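Local coordinates for protein acetyl-CoA acetyltransferase (Mycobacterium smegmatis, PDB 4EGV) that is a monomeric thiolase-like protein that probably has acyltransferase activity, at residues 218-222 and 240-246; 296-302 and 427-432; 322-327 and 415-419. All coordinates share one frame; numbering follows the deposited sequence.

Interaction 1 of 3, residues 218-222 and 240-246; sequences AELFA and RSVEELL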
loop_
_atom_site.group_PDB
_atom_site.type_symbol
_atom_site.label_atom_id
_atom_site.label_comp_id
_atom_site.label_asym_id
_atom_site.label_seq_id
_atom_site.Cartn_x
_atom_site.Cartn_y
_atom_site.Cartn_z
ATOM N N ALA A 218 10.856 -8.205 -12.414
ATOM C CA ALA A 218 10.658 -9.616 -12.273
ATOM C C ALA A 218 11.495 -10.184 -11.127
ATOM O O ALA A 218 11.039 -11.078 -10.443
ATOM C CB ALA A 218 10.951 -10.300 -13.570
ATOM N N GLU A 219 12.690 -9.640 -10.902
ATOM C CA GLU A 219 13.567 -10.093 -9.810
ATOM C C GLU A 219 13.141 -9.653 -8.427
ATOM O O GLU A 219 13.438 -10.313 -7.434
ATOM C CB GLU A 219 15.028 -9.709 -10.051
ATOM C CG GLU A 219 15.737 -10.716 -10.942
ATOM C CD GLU A 219 17.240 -10.523 -11.039
ATOM O OE1 GLU A 219 17.712 -9.372 -11.216
ATOM O OE2 GLU A 219 17.944 -11.559 -10.982
ATOM N N LEU A 220 12.443 -8.527 -8.387
ATOM C CA LEU A 220 11.784 -8.058 -7.206
ATOM C C LEU A 220 10.587 -8.949 -6.851
ATOM O O LEU A 220 10.443 -9.356 -5.693
ATOM C CB LEU A 220 11.350 -6.609 -7.411
ATOM C CG LEU A 220 10.642 -5.957 -6.238
ATOM C CD1 LEU A 220 11.597 -5.664 -5.163
ATOM C CD2 LEU A 220 9.963 -4.743 -6.700
ATOM N N PHE A 221 9.762 -9.268 -7.848
ATOM C CA PHE A 221 8.463 -9.917 -7.620
ATOM C C PHE A 221 8.413 -11.435 -7.496
ATOM O O PHE A 221 7.441 -11.963 -6.922
ATOM C CB PHE A 221 7.441 -9.474 -8.666
ATOM C CG PHE A 221 6.574 -8.321 -8.236
ATOM C CD1 PHE A 221 7.010 -7.403 -7.291
ATOM C CD2 PHE A 221 5.335 -8.127 -8.822
ATOM C CE1 PHE A 221 6.210 -6.344 -6.921
ATOM C CE2 PHE A 221 4.547 -7.045 -8.466
ATOM C CZ PHE A 221 4.981 -6.168 -7.502
ATOM N N ALA A 222 9.423 -12.131 -8.032
ATOM C CA ALA A 222 9.428 -13.607 -7.993
ATOM C C ALA A 222 9.509 -14.162 -6.565
ATOM O O ALA A 222 8.746 -15.080 -6.221
ATOM C CB ALA A 222 10.486 -14.199 -8.895
ATOM N N ARG A 240 5.794 -18.161 -9.536
ATOM C CA ARG A 240 6.345 -17.706 -10.816
ATOM C C ARG A 240 7.850 -17.463 -10.711
ATOM O O ARG A 240 8.323 -16.925 -9.718
ATOM C CB ARG A 240 5.618 -16.444 -11.329
ATOM C CG ARG A 240 4.057 -16.474 -11.296
ATOM C CD ARG A 240 3.435 -17.295 -12.412
ATOM N NE ARG A 240 1.996 -17.164 -12.438
ATOM C CZ ARG A 240 1.196 -17.780 -13.313
ATOM N NH1 ARG A 240 1.695 -18.585 -14.241
ATOM N NH2 ARG A 240 -0.117 -17.586 -13.262
ATOM N N SER A 241 8.595 -17.889 -11.731
ATOM C CA SER A 241 10.025 -17.598 -11.842
ATOM C C SER A 241 10.257 -16.235 -12.508
ATOM O O SER A 241 9.378 -15.677 -13.137
ATOM C CB SER A 241 10.752 -18.703 -12.619
ATOM O OG SER A 241 10.399 -18.687 -13.995
ATOM N N VAL A 242 11.466 -15.716 -12.358
ATOM C CA VAL A 242 11.891 -14.463 -12.959
ATOM C C VAL A 242 11.672 -14.465 -14.465
ATOM O O VAL A 242 11.145 -13.513 -15.007
ATOM C CB VAL A 242 13.384 -14.203 -12.630
ATOM C CG1 VAL A 242 13.928 -13.029 -13.397
ATOM C CG2 VAL A 242 13.610 -14.005 -11.101
ATOM N N GLU A 243 12.073 -15.546 -15.129
ATOM C CA GLU A 243 11.975 -15.721 -16.586
ATOM C C GLU A 243 10.513 -15.712 -17.037
ATOM O O GLU A 243 10.164 -15.054 -18.017
ATOM C CB GLU A 243 12.673 -17.041 -16.980
ATOM C CG GLU A 243 13.101 -17.216 -18.467
ATOM C CD GLU A 243 14.425 -16.466 -18.838
ATOM O OE1 GLU A 243 14.391 -15.219 -18.954
ATOM O OE2 GLU A 243 15.489 -17.119 -19.041
ATOM N N GLU A 244 9.671 -16.439 -16.306
ATOM C CA GLU A 244 8.241 -16.525 -16.558
ATOM C C GLU A 244 7.562 -15.151 -16.498
ATOM O O GLU A 244 6.759 -14.839 -17.355
ATOM C CB GLU A 244 7.624 -17.488 -15.558
ATOM C CG GLU A 244 6.201 -17.974 -15.826
ATOM C CD GLU A 244 5.723 -18.974 -14.739
ATOM O OE1 GLU A 244 6.543 -19.383 -13.881
ATOM O OE2 GLU A 244 4.535 -19.357 -14.740
ATOM N N LEU A 245 7.904 -14.333 -15.502
ATOM C CA LEU A 245 7.358 -12.970 -15.332
ATOM C C LEU A 245 7.790 -11.967 -16.410
ATOM O O LEU A 245 7.024 -11.087 -16.806
ATOM C CB LEU A 245 7.715 -12.385 -13.953
ATOM C CG LEU A 245 7.013 -12.890 -12.686
ATOM C CD1 LEU A 245 7.652 -12.392 -11.421
ATOM C CD2 LEU A 245 5.566 -12.509 -12.708
ATOM N N LEU A 246 9.022 -12.112 -16.875
ATOM C CA LEU A 246 9.640 -11.172 -17.770
ATOM C C LEU A 246 9.326 -11.460 -19.234
ATOM O O LEU A 246 9.395 -10.556 -20.067
ATOM C CB LEU A 246 11.148 -11.183 -17.492
ATOM C CG LEU A 246 12.223 -10.840 -18.532
ATOM C CD1 LEU A 246 13.455 -10.267 -17.885
ATOM C CD2 LEU A 246 12.621 -12.035 -19.330
#
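Phe221 meets Leu245 through its CB, which lies 4.0 Å from Leu245 CD1, while its ring leads away to Phe224, Met263 and Pro347. The other flat group, the Arg240 guanidinium, takes Glu244 at its edge, in plane. This salt bridge joins Arg240 NH1 to Glu244 OE2 at 3.0 Å, on the anti side but 32° out of the carboxylate plane. On the side of 218-222, Ala218 and Ala222 do most of the touching. Ala218 CB rests on Leu245 CB at 3.9 Å and touches Leu246 CB. One turn on, Ala222 CB lies 3.6 Å from Arg240 O. Leu245 CD1 meets Ala218 O and Ala222 N. Val242 fits between these positions with both branches. CG1, anti to the backbone N (chi1 171°), reaches Glu219 CG at 3.8 Å, and CG2 meets Ala222 CB. The small methyls let the axes of 218-222 and 242-246 come within 8.7 Å. Ser241 and Glu244 form a capping box at the start of helix 242-246, with two weak bonds. Arg240 pairs inside 240-246 and the cap is local, so what passes between 218-222 and 240-246 is van der Waals contact. Arg240 N to Ser225 OG is a polar tie to helix 210-230.

Interaction 2 of 3, residues 296-302 and 427-432; sequences LRGHADM and WVADNS
His299 fills the space between strand 294-303 and the loop at Trp427, Val428 and Asp430. Its CB starts 4.1 Å from Asp430 OD2. A chi1 of 34° places CG between the backbone N and the carbonyl carbon, and the ring's rotation about CB-CG then puts ND1 toward Asp430. His299 ND1 donates to Asp430 OD2 at 2.7 Å, with an N-H...O angle of 166°. The oxygen lies near the ring plane and uses its anti lone pair. His299 NE2 sits over the Trp427 face, 3.4 Å from Trp427 CH2; CD2 and CE1 lie farther out, near CH2 and CZ2. The rings form an offset stack, centroids 4.1 Å apart and planes at 12°. At the ring edge CE1 meets Val428 O. The other Asp430 oxygen, OD1, is gripped twice, by Ser432 N in an Asx turn and by Ser432 OG from above the carboxylate plane. Ser432 OG accepts from Asp301 N at 3.2 Å. Asp430 thus holds His299 directly and positions this hydroxyl. The loop runs beside strand 294-303 in nearly the same direction. Thr123 of helix 117-130 and Val329 of helix 317-330 touch His299, and Ala130 touches Trp427. Along the strand, Ala300 and Met302 bond through their backbones to strand 414-421.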
loop_
_atom_site.group_PDB
_atom_site.type_symbol
_atom_site.label_atom_id
_atom_site.label_comp_id
_atom_site.label_asym_id
_atom_site.label_seq_id
_atom_site.Cartn_x
_atom_site.Cartn_y
_atom_site.Cartn_z
ATOM N N LEU A 296 2.791 -1.669 19.360
ATOM C CA LEU A 296 3.049 -0.883 18.194
ATOM C C LEU A 296 4.154 0.123 18.571
ATOM O O LEU A 296 3.904 1.202 19.066
ATOM C CB LEU A 296 1.754 -0.234 17.709
ATOM C CG LEU A 296 1.836 0.714 16.517
ATOM C CD1 LEU A 296 2.562 0.127 15.340
ATOM C CD2 LEU A 296 0.440 1.145 16.140
ATOM N N ARG A 297 5.386 -0.273 18.342
ATOM C CA ARG A 297 6.516 0.486 18.794
ATOM C C ARG A 297 6.800 1.710 17.956
ATOM O O ARG A 297 7.052 2.759 18.492
ATOM C CB ARG A 297 7.752 -0.393 18.938
ATOM C CG ARG A 297 7.667 -1.358 20.111
ATOM C CD ARG A 297 7.887 -0.661 21.470
ATOM N NE ARG A 297 9.210 -0.043 21.614
ATOM C CZ ARG A 297 10.310 -0.673 22.035
ATOM N NH1 ARG A 297 10.291 -1.947 22.375
ATOM N NH2 ARG A 297 11.454 -0.025 22.112
ATOM N N GLY A 298 6.720 1.587 16.645
ATOM C CA GLY A 298 6.880 2.747 15.794
ATOM C C GLY A 298 5.746 2.957 14.841
ATOM O O GLY A 298 5.023 2.043 14.492
ATOM N N HIS A 299 5.597 4.194 14.414
ATOM C CA HIS A 299 4.528 4.535 13.510
ATOM C C HIS A 299 4.805 5.865 12.869
ATOM O O HIS A 299 5.495 6.661 13.453
ATOM C CB HIS A 299 3.209 4.575 14.266
ATOM C CG HIS A 299 3.338 5.049 15.683
ATOM N ND1 HIS A 299 3.172 6.366 16.051
ATOM C CD2 HIS A 299 3.611 4.374 16.823
ATOM C CE1 HIS A 299 3.342 6.477 17.354
ATOM N NE2 HIS A 299 3.624 5.286 17.843
ATOM N N ALA A 300 4.302 6.066 11.653
ATOM C CA ALA A 300 4.222 7.374 11.005
ATOM C C ALA A 300 3.191 7.328 9.877
ATOM O O ALA A 300 2.923 6.277 9.338
ATOM C CB ALA A 300 5.569 7.832 10.511
ATOM N N ASP A 301 2.581 8.467 9.576
ATOM C CA ASP A 301 1.661 8.612 8.459
ATOM C C ASP A 301 2.080 9.814 7.579
ATOM O O ASP A 301 2.105 10.949 8.033
ATOM C CB ASP A 301 0.191 8.764 8.927
ATOM C CG ASP A 301 -0.245 7.709 9.980
ATOM O OD1 ASP A 301 -0.240 6.482 9.701
ATOM O OD2 ASP A 301 -0.634 8.111 11.100
HETATM N N MSE A 302 2.398 9.553 6.320
HETATM C CA MSE A 302 2.774 10.610 5.410
HETATM C C MSE A 302 1.889 10.707 4.187
HETATM O O MSE A 302 1.154 9.796 3.882
HETATM C CB MSE A 302 4.237 10.465 5.012
HETATM C CG MSE A 302 5.225 10.729 6.163
HETATM SE SE MSE A 302 5.217 12.554 6.889
HETATM C CE MSE A 302 5.646 13.586 5.269
ATOM N N TRP A 427 3.859 4.203 24.798
ATOM C CA TRP A 427 3.561 4.823 23.542
ATOM C C TRP A 427 4.337 6.097 23.432
ATOM O O TRP A 427 4.300 6.901 24.315
ATOM C CB TRP A 427 2.070 5.110 23.489
ATOM C CG TRP A 427 1.572 5.729 22.271
ATOM C CD1 TRP A 427 1.348 7.016 22.075
ATOM C CD2 TRP A 427 1.194 5.068 21.077
ATOM N NE1 TRP A 427 0.875 7.229 20.829
ATOM C CE2 TRP A 427 0.769 6.034 20.195
ATOM C CE3 TRP A 427 1.189 3.749 20.667
ATOM C CZ2 TRP A 427 0.348 5.739 18.952
ATOM C CZ3 TRP A 427 0.772 3.471 19.437
ATOM C CH2 TRP A 427 0.362 4.445 18.587
ATOM N N VAL A 428 5.045 6.251 22.331
ATOM C CA VAL A 428 5.766 7.448 21.955
ATOM C C VAL A 428 4.977 8.166 20.841
ATOM O O VAL A 428 4.762 7.595 19.772
ATOM C CB VAL A 428 7.201 7.094 21.438
ATOM C CG1 VAL A 428 7.994 8.361 21.031
ATOM C CG2 VAL A 428 7.973 6.243 22.442
ATOM N N ALA A 429 4.541 9.403 21.085
ATOM C CA ALA A 429 3.898 10.216 20.039
ATOM C C ALA A 429 4.870 10.478 18.866
ATOM O O ALA A 429 6.025 10.828 19.073
ATOM C CB ALA A 429 3.321 11.539 20.612
ATOM N N ASP A 430 4.395 10.287 17.638
ATOM C CA ASP A 430 5.187 10.580 16.446
ATOM C C ASP A 430 5.073 12.042 15.936
ATOM O O ASP A 430 4.137 12.778 16.228
ATOM C CB ASP A 430 4.971 9.520 15.320
ATOM C CG ASP A 430 3.616 9.646 14.594
ATOM O OD1 ASP A 430 3.351 10.701 13.994
ATOM O OD2 ASP A 430 2.831 8.668 14.593
ATOM N N ASN A 431 6.064 12.400 15.134
ATOM C CA ASN A 431 6.265 13.718 14.595
ATOM C C ASN A 431 5.742 13.931 13.165
ATOM O O ASN A 431 6.263 14.752 12.427
ATOM C CB ASN A 431 7.755 14.024 14.649
ATOM C CG ASN A 431 8.027 15.475 14.842
ATOM O OD1 ASN A 431 7.379 16.134 15.651
ATOM N ND2 ASN A 431 8.974 16.000 14.079
ATOM N N SER A 432 4.692 13.219 12.788
ATOM C CA SER A 432 4.188 13.252 11.430
ATOM C C SER A 432 3.675 14.609 11.029
ATOM O O SER A 432 3.909 15.046 9.927
ATOM C CB SER A 432 3.079 12.227 11.246
ATOM O OG SER A 432 3.634 10.944 11.227
#

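Interaction 3 of 3, residues 322-327 and 415-419; sequences AVNEAL and YSVGI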
loop_
_atom_site.group_PDB
_atom_site.type_symbol
_atom_site.label_atom_id
_atom_site.label_comp_id
_atom_site.label_asym_id
_atom_site.label_seq_id
_atom_site.Cartn_x
_atom_site.Cartn_y
_atom_site.Cartn_z
ATOM N N ALA A 322 8.291 8.512 6.213
ATOM C CA ALA A 322 7.413 7.765 7.110
ATOM C C ALA A 322 8.133 6.588 7.675
ATOM O O ALA A 322 8.065 6.362 8.867
ATOM C CB ALA A 322 6.115 7.329 6.420
ATOM N N VAL A 323 8.827 5.843 6.824
ATOM C CA VAL A 323 9.629 4.712 7.268
ATOM C C VAL A 323 10.691 5.123 8.278
ATOM O O VAL A 323 10.825 4.501 9.308
ATOM C CB VAL A 323 10.271 3.974 6.092
ATOM C CG1 VAL A 323 11.387 3.059 6.553
ATOM C CG2 VAL A 323 9.225 3.162 5.335
ATOM N N ASN A 324 11.419 6.189 7.988
ATOM C CA ASN A 324 12.482 6.644 8.864
ATOM C C ASN A 324 12.013 7.192 10.196
ATOM O O ASN A 324 12.654 6.950 11.209
ATOM C CB ASN A 324 13.385 7.650 8.164
ATOM C CG ASN A 324 14.411 6.989 7.266
ATOM O OD1 ASN A 324 14.829 5.856 7.524
ATOM N ND2 ASN A 324 14.814 7.688 6.200
ATOM N N GLU A 325 10.902 7.921 10.192
ATOM C CA GLU A 325 10.278 8.420 11.414
ATOM C C GLU A 325 9.725 7.283 12.297
ATOM O O GLU A 325 9.831 7.328 13.530
ATOM C CB GLU A 325 9.207 9.460 11.075
ATOM C CG GLU A 325 8.264 9.877 12.213
ATOM C CD GLU A 325 8.949 10.664 13.325
ATOM O OE1 GLU A 325 10.093 11.098 13.142
ATOM O OE2 GLU A 325 8.334 10.851 14.384
ATOM N N ALA A 326 9.155 6.258 11.673
ATOM C CA ALA A 326 8.681 5.090 12.381
ATOM C C ALA A 326 9.804 4.318 13.008
ATOM O O ALA A 326 9.616 3.716 14.032
ATOM C CB ALA A 326 7.950 4.224 11.465
ATOM N N LEU A 327 10.967 4.321 12.365
ATOM C CA LEU A 327 12.185 3.745 12.892
ATOM C C LEU A 327 12.674 4.498 14.126
ATOM O O LEU A 327 13.037 3.897 15.119
ATOM C CB LEU A 327 13.260 3.734 11.808
ATOM C CG LEU A 327 13.825 2.460 11.170
ATOM C CD1 LEU A 327 12.970 1.248 11.411
ATOM C CD2 LEU A 327 14.039 2.635 9.688
ATOM N N TYR A 415 1.304 6.886 2.740
ATOM C CA TYR A 415 2.066 5.816 3.337
ATOM C C TYR A 415 2.032 5.829 4.868
ATOM O O TYR A 415 2.211 6.844 5.514
ATOM C CB TYR A 415 3.476 5.863 2.819
ATOM C CG TYR A 415 4.067 4.517 2.675
ATOM C CD1 TYR A 415 3.829 3.767 1.524
ATOM C CD2 TYR A 415 4.907 3.998 3.669
ATOM C CE1 TYR A 415 4.411 2.499 1.337
ATOM C CE2 TYR A 415 5.499 2.737 3.508
ATOM C CZ TYR A 415 5.243 1.984 2.327
ATOM O OH TYR A 415 5.814 0.742 2.165
ATOM N N SER A 416 1.773 4.662 5.438
ATOM C CA SER A 416 1.596 4.471 6.865
ATOM C C SER A 416 2.401 3.294 7.264
ATOM O O SER A 416 2.365 2.252 6.649
ATOM C CB SER A 416 0.138 4.234 7.228
ATOM O OG SER A 416 -0.576 5.432 7.224
ATOM N N VAL A 417 3.161 3.490 8.312
ATOM C CA VAL A 417 4.103 2.491 8.757
ATOM C C VAL A 417 3.807 2.138 10.198
ATOM O O VAL A 417 3.478 2.975 10.980
ATOM C CB VAL A 417 5.609 2.948 8.556
ATOM C CG1 VAL A 417 6.547 1.830 8.922
ATOM C CG2 VAL A 417 5.858 3.407 7.144
ATOM N N GLY A 418 3.872 0.860 10.503
ATOM C CA GLY A 418 3.864 0.374 11.853
ATOM C C GLY A 418 5.011 -0.597 12.093
ATOM O O GLY A 418 5.376 -1.395 11.237
ATOM N N ILE A 419 5.609 -0.510 13.273
ATOM C CA ILE A 419 6.636 -1.429 13.688
ATOM C C ILE A 419 6.125 -2.083 14.939
ATOM O O ILE A 419 5.700 -1.418 15.840
ATOM C CB ILE A 419 7.999 -0.737 13.929
ATOM C CG1 ILE A 419 8.454 -0.015 12.647
ATOM C CG2 ILE A 419 9.011 -1.755 14.408
ATOM C CD1 ILE A 419 9.795 0.638 12.690
#
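The helix that carries Ala322 and Ala326 lies over the strand of Tyr415, Val417 and Ile419, with axes 7.9 Å apart and N-to-C directions at 26°. Those three strand residues all direct their CB atoms at the helix. Ser416 does not, and its hydroxyl bonds to Asp301 of the neighbouring strand. Val417 is at the middle of the contact and divides its two methyls along the helix. CG1, anti to the backbone N (chi1 -175°), reaches Ala326 CB at 3.8 Å. CG2 touches Val323 CG2 at 3.8 Å and Ala322 CB at 4.0 Å. At the Tyr415 end, Ala322 CB comes to the edge of the aromatic ring, near its plane, 4.5 Å from CD2. Val323 CG2 approaches the same ring obliquely at CE2. Ile419 closes the far end. Its outer chain is extended (chi2 -176°) and carries CD1 to Ala326 CB at 4.2 Å and to Leu327 CD1. The CB of Leu327 points away from the strand, but CD1 turns back, and its chain crosses that of Ile419 at about a right angle. The small side chains of Ala322 and Ala326 face the strand, consistent with the close approach of the axes. All seven touching residues are buried and the contact between them is apolar. Helix 317-330 here covers one face of the mixed sheet of the thiolase fold. It connects strand 294-303 to strand 337-342 in a beta-alpha-beta crossover that spans strands 414-421 and 402-409. Leu404 of strand 402-409 touches Val417 and Ile419. Ile353 of helix 348-357 packs on Val323 and Tyr415, and Met302 of strand 294-303 reaches Ala322.

In the fold
From the N terminus, interaction 1 comes first. It closes a loop of 17 residues, made of the last turns of helix 210-230 and the connection to helix 242-246, and is complete before the others begin. Interaction 2 then opens at strand 294-303 and closes only after 124 further residues, at the loop leading to helix 432-440. Interaction 3 is nested inside that loop, closing 87 residues between helix 317-330 and strand 414-421. Interactions 2 and 3 have centres 7 Å apart and touch, because their strands are neighbours in the large mixed sheet. Interaction 1 lies across the chain's centre from interaction 2, about 20 Å away between nearest atoms, and ties two helices outside that sheet.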